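PDB 4JWH: tRNA (guanine(9)-N1)-methyltransferase from Schizosaccharomyces pombe, which methylates N1 of guanosine 9 in cytoplasmic tRNA, using S-adenosyl-L-methionine as methyl donor and releasing S-adenosyl-L-homocysteine. Local coordinates for residues L238-Y243 with K272-V277; I104-D109 with Q256-L261; D118-S123 with K217-N222. All coordinates share one frame; numbering follows the deposited sequence.

Interaction 1 (L238-Y243 with K272-V277); sequences LPIDEY and KAFMEV. With SAH (S-adenosyl-L-homocysteine), chain C.
F274, on the helix 270-277, pushes its ring into the bend of the loop 238-243, where P239, I240 and Y243 receive it. CB already points at the loop, and CG stands anti to the carbonyl carbon (chi1 -61°), which carries the ring outward from the helix. Along one flank, CD2 meets the Y243 ring, with CE2 of Y243 3.5 Å away in the plane of the phenylalanine ring. The two rings are inclined at 67° with centroids 5.5 Å apart, an oblique pairing in which the long side chains cross at about a right angle. On the other flank CE1 lies 4.0 Å from CG1 of I240 and also packs on I260 of the helix 254-267. Back on the Y243 flank, level with CE1, F274 CE2 comes to 3.4 Å from O of P239, so the electropositive rim of the ring faces a carbonyl oxygen. At the tip, CZ touches CG1 of I240 at 3.9 Å and CD of P239 at 4.1 Å. A flat, wholly apolar ring suits this slot, lined by aliphatic carbons, the Y243 ring and one peptide oxygen.

P239 is the centre of an inverse gamma turn, a bend that a proline's restricted phi fits well, and the weak bond from I240 N to L238 O closes it. Just before the turn, L238 N donates a nearly straight hydrogen bond (3.1 Å, 173°) to N1 of the S-adenosyl-L-homocysteine adenine. The helix thus packs, through F274, against a loop that reads the adenine edge through its backbone, part of the cofactor pocket of this SPOUT-type methyltransferase.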
loop_
_atom_site.group_PDB
_atom_site.type_symbol
_atom_site.label_atom_id
_atom_site.label_comp_id
_atom_site.label_asym_id
_atom_site.label_seq_id
_atom_site.Cartn_x
_atom_site.Cartn_y
_atom_site.Cartn_z
ATOM N N LEU A 238 8.109 -8.055 -2.777
ATOM C CA LEU A 238 7.144 -9.093 -3.071
ATOM C C LEU A 238 7.854 -10.292 -3.719
ATOM O O LEU A 238 8.830 -10.098 -4.471
ATOM C CB LEU A 238 6.054 -8.566 -4.013
ATOM C CG LEU A 238 5.036 -7.590 -3.396
ATOM C CD1 LEU A 238 4.088 -7.081 -4.451
ATOM C CD2 LEU A 238 4.266 -8.273 -2.280
ATOM N N PRO A 239 7.381 -11.521 -3.428
ATOM C CA PRO A 239 8.046 -12.715 -3.994
ATOM C C PRO A 239 7.655 -12.931 -5.465
ATOM O O PRO A 239 7.159 -13.992 -5.856
ATOM C CB PRO A 239 7.558 -13.849 -3.091
ATOM C CG PRO A 239 6.204 -13.390 -2.593
ATOM C CD PRO A 239 6.244 -11.873 -2.552
ATOM N N ILE A 240 7.878 -11.903 -6.261
ATOM C CA ILE A 240 7.388 -11.859 -7.632
ATOM C C ILE A 240 8.161 -12.856 -8.491
ATOM O O ILE A 240 7.558 -13.723 -9.128
ATOM C CB ILE A 240 7.469 -10.429 -8.200
ATOM C CG1 ILE A 240 6.274 -9.615 -7.734
ATOM C CG2 ILE A 240 7.495 -10.449 -9.704
ATOM C CD1 ILE A 240 6.204 -8.240 -8.335
ATOM N N ASP A 241 9.485 -12.743 -8.492
ATOM C CA ASP A 241 10.322 -13.754 -9.128
ATOM C C ASP A 241 9.962 -15.085 -8.462
ATOM O O ASP A 241 9.681 -15.110 -7.260
ATOM C CB ASP A 241 11.807 -13.420 -8.932
ATOM N N GLU A 242 9.948 -16.188 -9.204
ATOM C CA GLU A 242 10.378 -16.253 -10.592
ATOM C C GLU A 242 9.197 -16.370 -11.558
ATOM O O GLU A 242 9.331 -16.929 -12.658
ATOM C CB GLU A 242 11.329 -17.453 -10.779
ATOM N N TYR A 243 8.036 -15.852 -11.152
ATOM C CA TYR A 243 6.891 -15.827 -12.052
ATOM C C TYR A 243 6.818 -14.477 -12.791
ATOM O O TYR A 243 6.048 -14.318 -13.734
ATOM C CB TYR A 243 5.586 -16.272 -11.365
ATOM C CG TYR A 243 5.653 -16.669 -9.880
ATOM C CD1 TYR A 243 6.784 -17.289 -9.311
ATOM C CD2 TYR A 243 4.557 -16.442 -9.055
ATOM C CE1 TYR A 243 6.809 -17.638 -7.936
ATOM C CE2 TYR A 243 4.572 -16.784 -7.698
ATOM C CZ TYR A 243 5.686 -17.376 -7.141
ATOM O OH TYR A 243 5.641 -17.696 -5.792
ATOM N N LYS A 272 -1.689 -17.212 -6.828
ATOM C CA LYS A 272 -3.062 -16.868 -7.144
ATOM C C LYS A 272 -3.263 -15.361 -7.147
ATOM O O LYS A 272 -3.973 -14.839 -7.996
ATOM C CB LYS A 272 -4.047 -17.519 -6.187
ATOM C CG LYS A 272 -5.420 -17.622 -6.809
ATOM C CD LYS A 272 -6.328 -18.509 -6.013
ATOM C CE LYS A 272 -7.738 -18.431 -6.594
ATOM N NZ LYS A 272 -8.673 -19.293 -5.815
ATOM N N ALA A 273 -2.665 -14.681 -6.170
ATOM C CA ALA A 273 -2.801 -13.236 -6.019
ATOM C C ALA A 273 -2.187 -12.545 -7.249
ATOM O O ALA A 273 -2.816 -11.665 -7.865
ATOM C CB ALA A 273 -2.118 -12.792 -4.739
ATOM N N PHE A 274 -0.978 -12.971 -7.625
ATOM C CA PHE A 274 -0.352 -12.463 -8.839
ATOM C C PHE A 274 -1.223 -12.761 -10.082
ATOM O O PHE A 274 -1.434 -11.896 -10.915
ATOM C CB PHE A 274 1.055 -13.064 -9.048
ATOM C CG PHE A 274 2.026 -12.758 -7.952
ATOM C CD1 PHE A 274 2.032 -11.530 -7.321
ATOM C CD2 PHE A 274 2.988 -13.707 -7.575
ATOM C CE1 PHE A 274 2.961 -11.248 -6.324
ATOM C CE2 PHE A 274 3.919 -13.427 -6.581
ATOM C CZ PHE A 274 3.898 -12.189 -5.955
ATOM N N MET A 275 -1.729 -13.986 -10.186
ATOM C CA MET A 275 -2.534 -14.395 -11.350
ATOM C C MET A 275 -3.777 -13.532 -11.519
ATOM O O MET A 275 -4.198 -13.215 -12.642
ATOM C CB MET A 275 -2.857 -15.888 -11.299
ATOM C CG MET A 275 -1.609 -16.753 -11.527
ATOM S SD MET A 275 -1.921 -18.528 -11.468
ATOM C CE MET A 275 -2.442 -18.819 -13.169
ATOM N N GLU A 276 -4.318 -13.089 -10.395
ATOM C CA GLU A 276 -5.500 -12.257 -10.400
ATOM C C GLU A 276 -5.179 -10.790 -10.706
ATOM O O GLU A 276 -5.906 -10.127 -11.430
ATOM C CB GLU A 276 -6.230 -12.401 -9.055
ATOM C CG GLU A 276 -7.707 -12.072 -9.108
ATOM C CD GLU A 276 -8.493 -13.003 -10.024
ATOM O OE1 GLU A 276 -8.406 -14.253 -9.866
ATOM O OE2 GLU A 276 -9.203 -12.469 -10.912
ATOM N N VAL A 277 -4.077 -10.281 -10.176
ATOM C CA VAL A 277 -3.820 -8.848 -10.304
ATOM C C VAL A 277 -2.961 -8.557 -11.524
ATOM O O VAL A 277 -3.139 -7.553 -12.190
ATOM C CB VAL A 277 -3.187 -8.292 -9.015
ATOM C CG1 VAL A 277 -2.748 -6.869 -9.178
ATOM C CG2 VAL A 277 -4.175 -8.446 -7.851
HETATM N N SAH C . 10.830 4.272 -6.992
HETATM C CA SAH C . 9.696 4.158 -6.088
HETATM C CB SAH C . 8.499 3.684 -6.954
HETATM C CG SAH C . 7.676 2.691 -6.245
HETATM S SD SAH C . 6.158 2.026 -6.809
HETATM C C SAH C . 10.171 3.397 -4.857
HETATM O O SAH C . 9.523 2.657 -4.181
HETATM O OXT SAH C . 11.282 3.581 -4.457
HETATM C "C5'" SAH C . 5.112 2.376 -5.454
HETATM C "C4'" SAH C . 5.176 1.455 -4.240
HETATM O "O4'" SAH C . 4.707 0.169 -4.503
HETATM C "C3'" SAH C . 6.547 1.258 -3.581
HETATM O "O3'" SAH C . 6.901 2.316 -2.739
HETATM C "C2'" SAH C . 6.411 -0.040 -2.865
HETATM O "O2'" SAH C . 5.862 0.213 -1.612
HETATM C "C1'" SAH C . 5.446 -0.762 -3.768
HETATM N N9 SAH C . 6.092 -1.765 -4.632
HETATM C C8 SAH C . 6.114 -1.764 -5.935
HETATM N N7 SAH C . 6.699 -2.824 -6.427
HETATM C C5 SAH C . 7.038 -3.558 -5.413
HETATM C C6 SAH C . 7.709 -4.842 -5.203
HETATM N N6 SAH C . 8.133 -5.542 -6.224
HETATM N N1 SAH C . 7.875 -5.258 -3.971
HETATM C C2 SAH C . 7.448 -4.556 -2.938
HETATM N N3 SAH C . 6.856 -3.394 -3.042
HETATM C C4 SAH C . 6.617 -2.851 -4.230
#

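Interaction 2 (I104-D109 with Q256-L261); sequences IRIVLD and QVFEIL. With SAH (S-adenosyl-L-homocysteine), chain C.
D109 OD2, gripped by K227 NZ in a salt bridge and by Y191 OH in a hydrogen bond, lies at one end of the strand 105-109, whose I106 packs against F258 and L261 of the helix 254-267. The strand is central in the parallel sheet of the SPOUT (class IV-like) methyltransferase fold, between strands 143-147 and 208-212, and the helix lies across one face of that sheet. Paired charge and hydroxyl keep the buried carboxylate satisfied; the contact itself is wholly apolar.

CD1 of I106 meets both helix residues, and CG2 adds a second contact with F258. CG1 is anti to the carbonyl carbon (chi1 -63°), which carries CD1 in between F258 and L261. There CD1 lies 3.8 Å from CE1 of F258, while CG2 reaches CD1 of the same ring at 3.9 Å. A beta-branched isoleucine suits a strand, its two branches gripping F258 and CD1 alone reaching on to L261. F258 also rests on L144 of the next strand and on C131 and N135 of the helix 118-137, so its broad ring ties two helices to the sheet. L261, one turn further along, lies with its side chain close to those of L192 and L238, both cofactor-binding residues.

V257, next to F258, turns to the cofactor, its CG2 3.5 Å from N9 of S-adenosyl-L-homocysteine. The L261 side is closed by its CD1, 3.8 Å from CD1 of I106.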
loop_
_atom_site.group_PDB
_atom_site.type_symbol
_atom_site.label_atom_id
_atom_site.label_comp_id
_atom_site.label_asym_id
_atom_site.label_seq_id
_atom_site.Cartn_x
_atom_site.Cartn_y
_atom_site.Cartn_z
ATOM N N ILE A 104 -4.168 -6.600 10.675
ATOM C CA ILE A 104 -3.079 -5.884 9.973
ATOM C C ILE A 104 -3.405 -4.414 9.703
ATOM O O ILE A 104 -4.558 -4.076 9.403
ATOM C CB ILE A 104 -2.651 -6.633 8.686
ATOM C CG1 ILE A 104 -1.992 -7.952 9.090
ATOM C CG2 ILE A 104 -1.663 -5.804 7.826
ATOM C CD1 ILE A 104 -1.957 -9.046 7.989
ATOM N N ARG A 105 -2.399 -3.545 9.873
ATOM C CA ARG A 105 -2.449 -2.169 9.393
ATOM C C ARG A 105 -1.674 -2.120 8.088
ATOM O O ARG A 105 -0.582 -2.674 8.011
ATOM C CB ARG A 105 -1.809 -1.185 10.377
ATOM C CG ARG A 105 -2.738 -0.716 11.512
ATOM C CD ARG A 105 -3.308 -1.871 12.320
ATOM N NE ARG A 105 -2.291 -2.764 12.880
ATOM C CZ ARG A 105 -1.612 -2.537 14.007
ATOM N NH1 ARG A 105 -1.794 -1.403 14.693
ATOM N NH2 ARG A 105 -0.737 -3.443 14.433
ATOM N N ILE A 106 -2.237 -1.476 7.074
ATOM C CA ILE A 106 -1.461 -1.148 5.863
ATOM C C ILE A 106 -1.382 0.357 5.725
ATOM O O ILE A 106 -2.386 1.034 5.770
ATOM C CB ILE A 106 -2.018 -1.820 4.568
ATOM C CG1 ILE A 106 -1.933 -3.361 4.687
ATOM C CG2 ILE A 106 -1.292 -1.247 3.296
ATOM C CD1 ILE A 106 -2.352 -4.165 3.418
ATOM N N VAL A 107 -0.174 0.872 5.557
ATOM C CA VAL A 107 0.059 2.318 5.495
ATOM C C VAL A 107 0.409 2.771 4.077
ATOM O O VAL A 107 1.399 2.291 3.482
ATOM C CB VAL A 107 1.235 2.727 6.411
ATOM C CG1 VAL A 107 1.563 4.181 6.268
ATOM C CG2 VAL A 107 0.969 2.342 7.885
ATOM N N LEU A 108 -0.358 3.731 3.557
ATOM C CA LEU A 108 0.098 4.472 2.395
ATOM C C LEU A 108 0.934 5.668 2.872
ATOM O O LEU A 108 0.412 6.598 3.541
ATOM C CB LEU A 108 -1.075 4.882 1.501
ATOM C CG LEU A 108 -2.105 3.782 1.197
ATOM C CD1 LEU A 108 -3.237 4.271 0.309
ATOM C CD2 LEU A 108 -1.457 2.483 0.641
ATOM N N ASP A 109 2.240 5.609 2.576
ATOM C CA ASP A 109 3.173 6.642 2.996
ATOM C C ASP A 109 3.086 7.769 1.972
ATOM O O ASP A 109 3.660 7.682 0.886
ATOM C CB ASP A 109 4.607 6.097 3.080
ATOM C CG ASP A 109 5.652 7.184 3.338
ATOM O OD1 ASP A 109 5.317 8.308 3.790
ATOM O OD2 ASP A 109 6.841 6.888 3.134
ATOM N N GLN A 256 -1.876 -1.946 -7.157
ATOM C CA GLN A 256 -1.560 -3.352 -7.486
ATOM C C GLN A 256 -0.950 -4.071 -6.278
ATOM O O GLN A 256 -1.287 -5.220 -5.965
ATOM C CB GLN A 256 -0.632 -3.452 -8.702
ATOM C CG GLN A 256 -1.361 -3.237 -10.036
ATOM C CD GLN A 256 -0.408 -3.205 -11.217
ATOM O OE1 GLN A 256 0.715 -2.713 -11.102
ATOM N NE2 GLN A 256 -0.855 -3.732 -12.368
ATOM N N VAL A 257 -0.059 -3.385 -5.587
ATOM C CA VAL A 257 0.615 -3.977 -4.430
ATOM C C VAL A 257 -0.420 -4.187 -3.337
ATOM O O VAL A 257 -0.517 -5.256 -2.761
ATOM C CB VAL A 257 1.738 -3.027 -3.929
ATOM C CG1 VAL A 257 2.247 -3.470 -2.555
ATOM C CG2 VAL A 257 2.879 -3.027 -4.949
ATOM N N PHE A 258 -1.228 -3.165 -3.075
ATOM C CA PHE A 258 -2.301 -3.312 -2.073
ATOM C C PHE A 258 -3.201 -4.508 -2.374
ATOM O O PHE A 258 -3.480 -5.338 -1.493
ATOM C CB PHE A 258 -3.168 -2.058 -1.928
ATOM C CG PHE A 258 -4.222 -2.217 -0.877
ATOM C CD1 PHE A 258 -3.936 -1.912 0.443
ATOM C CD2 PHE A 258 -5.458 -2.770 -1.188
ATOM C CE1 PHE A 258 -4.902 -2.116 1.462
ATOM C CE2 PHE A 258 -6.413 -3.000 -0.189
ATOM C CZ PHE A 258 -6.115 -2.665 1.140
ATOM N N GLU A 259 -3.692 -4.572 -3.615
ATOM C CA GLU A 259 -4.572 -5.642 -4.050
ATOM C C GLU A 259 -3.920 -7.017 -3.879
ATOM O O GLU A 259 -4.575 -8.008 -3.473
ATOM C CB GLU A 259 -4.987 -5.412 -5.514
ATOM C CG GLU A 259 -5.926 -4.214 -5.731
ATOM C CD GLU A 259 -5.948 -3.779 -7.202
ATOM O OE1 GLU A 259 -6.523 -2.729 -7.508
ATOM O OE2 GLU A 259 -5.332 -4.483 -8.055
ATOM N N ILE A 260 -2.627 -7.102 -4.204
ATOM C CA ILE A 260 -1.919 -8.369 -4.036
ATOM C C ILE A 260 -1.852 -8.781 -2.552
ATOM O O ILE A 260 -2.118 -9.933 -2.218
ATOM C CB ILE A 260 -0.521 -8.314 -4.684
ATOM C CG1 ILE A 260 -0.637 -8.389 -6.232
ATOM C CG2 ILE A 260 0.452 -9.383 -4.084
ATOM C CD1 ILE A 260 0.631 -7.794 -6.856
ATOM N N LEU A 261 -1.509 -7.842 -1.671
ATOM C CA LEU A 261 -1.460 -8.120 -0.223
ATOM C C LEU A 261 -2.802 -8.625 0.263
ATOM O O LEU A 261 -2.872 -9.628 0.963
ATOM C CB LEU A 261 -1.056 -6.882 0.572
ATOM C CG LEU A 261 0.298 -6.262 0.184
ATOM C CD1 LEU A 261 0.492 -4.970 1.009
ATOM C CD2 LEU A 261 1.422 -7.271 0.476
HETATM N N SAH C . 10.830 4.272 -6.992
HETATM C CA SAH C . 9.696 4.158 -6.088
HETATM C CB SAH C . 8.499 3.684 -6.954
HETATM C CG SAH C . 7.676 2.691 -6.245
HETATM S SD SAH C . 6.158 2.026 -6.809
HETATM C C SAH C . 10.171 3.397 -4.857
HETATM O O SAH C . 9.523 2.657 -4.181
HETATM O OXT SAH C . 11.282 3.581 -4.457
HETATM C "C5'" SAH C . 5.112 2.376 -5.454
HETATM C "C4'" SAH C . 5.176 1.455 -4.240
HETATM O "O4'" SAH C . 4.707 0.169 -4.503
HETATM C "C3'" SAH C . 6.547 1.258 -3.581
HETATM O "O3'" SAH C . 6.901 2.316 -2.739
HETATM C "C2'" SAH C . 6.411 -0.040 -2.865
HETATM O "O2'" SAH C . 5.862 0.213 -1.612
HETATM C "C1'" SAH C . 5.446 -0.762 -3.768
HETATM N N9 SAH C . 6.092 -1.765 -4.632
HETATM C C8 SAH C . 6.114 -1.764 -5.935
HETATM N N7 SAH C . 6.699 -2.824 -6.427
HETATM C C5 SAH C . 7.038 -3.558 -5.413
HETATM C C6 SAH C . 7.709 -4.842 -5.203
HETATM N N6 SAH C . 8.133 -5.542 -6.224
HETATM N N1 SAH C . 7.875 -5.258 -3.971
HETATM C C2 SAH C . 7.448 -4.556 -2.938
HETATM N N3 SAH C . 6.856 -3.394 -3.042
HETATM C C4 SAH C . 6.617 -2.851 -4.230
#

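Interaction 3 (D118-S123 with K217-N222); sequences DKEINS and KNRYKN. With SAH (S-adenosyl-L-homocysteine), chain C.
E120 and R219 form a salt bridge in which R219 NH1 donates to E120 OE2 at 3.1 Å along an almost straight line (N-H...O 175°). It spans the first turn of the helix 118-137 and the cofactor-binding loop 217-222 of the SPOUT fold. The oxygen accepts through its syn lone pair and lies in the guanidinium plane, and carboxylate and guanidinium are nearly coplanar, 17° apart. The two chains come from opposite directions, E120 extended beyond CG and R219 extended from CG to NE, lengths that let them meet although the backbones stand well apart.

Each group has a further partner. E120 OE1 accepts from N117 N, just ahead of the helix, which fixes the rotation of the carboxylate; an acid in this first turn also probably interacts well with the helix dipole. R219 NH2 donates to Y220 OH at 2.8 Å, a bent bond with the hydroxyl tilted from the guanidinium plane, and that hydroxyl is also hydrogen-bonded to L115 O. Replacing E120 by an alanine would probably leave the R219 guanidinium without this acidic mate, held at NH2 by Y220 OH but less fixed at NH1, and N117 N without its acceptor.

The same loop holds the amino group of S-adenosyl-L-homocysteine, whose N donates to N218 OD1 at 2.6 Å and to Y220 O at 2.7 Å. K217 and N218 both adopt left-handed backbone angles, which asparagine, as at N218, tolerates better than most residues. D216, the proton acceptor in catalysis, takes the backbone N of Y220 on OD2, placing the bend beside the active site. Packing here is slight and local to the loop: R219 CG sits over the centre of the Y220 ring, 3.9 Å above its plane.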
loop_
_atom_site.group_PDB
_atom_site.type_symbol
_atom_site.label_atom_id
_atom_site.label_comp_id
_atom_site.label_asym_id
_atom_site.label_seq_id
_atom_site.Cartn_x
_atom_site.Cartn_y
_atom_site.Cartn_z
ATOM N N ASP A 118 1.648 16.957 -11.869
ATOM C CA ASP A 118 0.195 16.991 -11.715
ATOM C C ASP A 118 -0.512 15.729 -12.169
ATOM O O ASP A 118 -1.479 15.315 -11.535
ATOM C CB ASP A 118 -0.425 18.200 -12.424
ATOM C CG ASP A 118 -1.451 18.888 -11.568
ATOM O OD1 ASP A 118 -2.643 18.874 -11.961
ATOM O OD2 ASP A 118 -1.069 19.435 -10.486
ATOM N N LYS A 119 -0.033 15.127 -13.255
ATOM C CA LYS A 119 -0.628 13.897 -13.774
ATOM C C LYS A 119 -0.402 12.736 -12.806
ATOM O O LYS A 119 -1.291 11.916 -12.593
ATOM C CB LYS A 119 -0.046 13.533 -15.146
ATOM N N GLU A 120 0.813 12.682 -12.263
ATOM C CA GLU A 120 1.216 11.638 -11.317
ATOM C C GLU A 120 0.382 11.686 -10.016
ATOM O O GLU A 120 -0.066 10.650 -9.525
ATOM C CB GLU A 120 2.715 11.730 -11.060
ATOM C CG GLU A 120 3.517 11.328 -12.270
ATOM C CD GLU A 120 4.958 11.746 -12.228
ATOM O OE1 GLU A 120 5.320 12.682 -11.464
ATOM O OE2 GLU A 120 5.747 11.118 -12.970
ATOM N N ILE A 121 0.169 12.892 -9.485
ATOM C CA ILE A 121 -0.750 13.107 -8.348
ATOM C C ILE A 121 -2.154 12.646 -8.657
ATOM O O ILE A 121 -2.782 11.950 -7.851
ATOM C CB ILE A 121 -0.803 14.584 -7.910
ATOM C CG1 ILE A 121 0.540 15.001 -7.271
ATOM C CG2 ILE A 121 -1.977 14.824 -6.908
ATOM C CD1 ILE A 121 0.662 14.561 -5.787
ATOM N N ASN A 122 -2.660 13.044 -9.824
ATOM C CA ASN A 122 -3.974 12.588 -10.276
ATOM C C ASN A 122 -4.066 11.058 -10.300
ATOM O O ASN A 122 -5.018 10.481 -9.756
ATOM C CB ASN A 122 -4.329 13.174 -11.654
ATOM C CG ASN A 122 -4.450 14.701 -11.634
ATOM O OD1 ASN A 122 -4.232 15.356 -10.608
ATOM N ND2 ASN A 122 -4.779 15.271 -12.784
ATOM N N SER A 123 -3.068 10.415 -10.903
ATOM C CA SER A 123 -3.009 8.952 -10.899
ATOM C C SER A 123 -2.959 8.345 -9.474
ATOM O O SER A 123 -3.701 7.408 -9.165
ATOM C CB SER A 123 -1.849 8.458 -11.759
ATOM O OG SER A 123 -1.524 7.123 -11.398
ATOM N N LYS A 217 7.030 5.867 -12.014
ATOM C CA LYS A 217 7.498 4.963 -13.074
ATOM C C LYS A 217 8.856 4.398 -12.655
ATOM O O LYS A 217 9.685 4.047 -13.504
ATOM C CB LYS A 217 7.687 5.678 -14.415
ATOM C CG LYS A 217 6.451 6.042 -15.194
ATOM C CD LYS A 217 6.891 6.342 -16.652
ATOM C CE LYS A 217 5.729 6.303 -17.640
ATOM N NZ LYS A 217 6.216 6.006 -19.027
ATOM N N ASN A 218 9.078 4.337 -11.339
ATOM C CA ASN A 218 10.362 3.991 -10.758
ATOM C C ASN A 218 11.593 4.835 -11.187
ATOM O O ASN A 218 12.722 4.363 -11.101
ATOM C CB ASN A 218 10.648 2.493 -10.912
ATOM C CG ASN A 218 11.614 1.989 -9.864
ATOM O OD1 ASN A 218 11.527 2.370 -8.688
ATOM N ND2 ASN A 218 12.545 1.134 -10.276
ATOM N N ARG A 219 11.399 6.083 -11.611
ATOM C CA ARG A 219 12.579 6.922 -11.868
ATOM C C ARG A 219 13.324 7.221 -10.566
ATOM O O ARG A 219 14.525 7.494 -10.585
ATOM C CB ARG A 219 12.231 8.195 -12.620
ATOM C CG ARG A 219 11.598 9.274 -11.811
ATOM C CD ARG A 219 11.581 10.582 -12.593
ATOM N NE ARG A 219 10.814 11.586 -11.861
ATOM C CZ ARG A 219 9.497 11.737 -11.961
ATOM N NH1 ARG A 219 8.806 10.964 -12.793
ATOM N NH2 ARG A 219 8.876 12.666 -11.243
ATOM N N TYR A 220 12.627 7.148 -9.427
ATOM C CA TYR A 220 13.307 7.287 -8.148
ATOM C C TYR A 220 13.742 5.958 -7.552
ATOM O O TYR A 220 13.199 5.515 -6.554
ATOM C CB TYR A 220 12.464 8.088 -7.150
ATOM C CG TYR A 220 12.041 9.418 -7.679
ATOM C CD1 TYR A 220 12.975 10.426 -7.938
ATOM C CD2 TYR A 220 10.703 9.679 -7.926
ATOM C CE1 TYR A 220 12.568 11.678 -8.440
ATOM C CE2 TYR A 220 10.286 10.904 -8.441
ATOM C CZ TYR A 220 11.223 11.900 -8.691
ATOM O OH TYR A 220 10.780 13.109 -9.178
ATOM N N LYS A 221 14.761 5.343 -8.162
ATOM C CA LYS A 221 15.260 4.032 -7.726
ATOM C C LYS A 221 15.747 4.161 -6.313
ATOM O O LYS A 221 16.347 5.160 -5.967
ATOM C CB LYS A 221 16.426 3.559 -8.612
ATOM C CG LYS A 221 16.166 3.576 -10.106
ATOM C CD LYS A 221 17.402 3.030 -10.879
ATOM C CE LYS A 221 17.060 2.583 -12.306
ATOM N NZ LYS A 221 18.224 1.872 -12.990
ATOM N N ASN A 222 15.492 3.153 -5.491
ATOM C CA ASN A 222 15.963 3.134 -4.112
ATOM C C ASN A 222 15.337 4.142 -3.186
ATOM O O ASN A 222 15.710 4.208 -2.028
ATOM C CB ASN A 222 17.470 3.275 -4.040
ATOM C CG ASN A 222 18.150 1.962 -4.180
ATOM O OD1 ASN A 222 18.229 1.195 -3.213
ATOM N ND2 ASN A 222 18.599 1.653 -5.401
HETATM N N SAH C . 10.830 4.272 -6.992
HETATM C CA SAH C . 9.696 4.158 -6.088
HETATM C CB SAH C . 8.499 3.684 -6.954
HETATM C CG SAH C . 7.676 2.691 -6.245
HETATM S SD SAH C . 6.158 2.026 -6.809
HETATM C C SAH C . 10.171 3.397 -4.857
HETATM O O SAH C . 9.523 2.657 -4.181
HETATM O OXT SAH C . 11.282 3.581 -4.457
HETATM C "C5'" SAH C . 5.112 2.376 -5.454
HETATM C "C4'" SAH C . 5.176 1.455 -4.240
HETATM O "O4'" SAH C . 4.707 0.169 -4.503
HETATM C "C3'" SAH C . 6.547 1.258 -3.581
HETATM O "O3'" SAH C . 6.901 2.316 -2.739
HETATM C "C2'" SAH C . 6.411 -0.040 -2.865
HETATM O "O2'" SAH C . 5.862 0.213 -1.612
HETATM C "C1'" SAH C . 5.446 -0.762 -3.768
HETATM N N9 SAH C . 6.092 -1.765 -4.632
HETATM C C8 SAH C . 6.114 -1.764 -5.935
HETATM N N7 SAH C . 6.699 -2.824 -6.427
HETATM C C5 SAH C . 7.038 -3.558 -5.413
HETATM C C6 SAH C . 7.709 -4.842 -5.203
HETATM N N6 SAH C . 8.133 -5.542 -6.224
HETATM N N1 SAH C . 7.875 -5.258 -3.971
HETATM C C2 SAH C . 7.448 -4.556 -2.938
HETATM N N3 SAH C . 6.856 -3.394 -3.042
HETATM C C4 SAH C . 6.617 -2.851 -4.230
#

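Interaction 2 is the core contact, about 3 Å between its centre and that of the chain, and is purely apolar; interaction 1 is partly buried and mixes aliphatic and aromatic contacts with a carbonyl at a ring edge; interaction 3 lies at the surface and rests on charge. Interactions 1 and 2 touch, since F274, A273 and V277 of the helix 270-277 pack on I260 of the helix 254-267, while interaction 3 stays about 10 Å from interaction 2 at the nearest atoms. All three border one ligand: 238-243 at the adenine, 256-261 against the adenine face at N9, and 217-222 at the amino group.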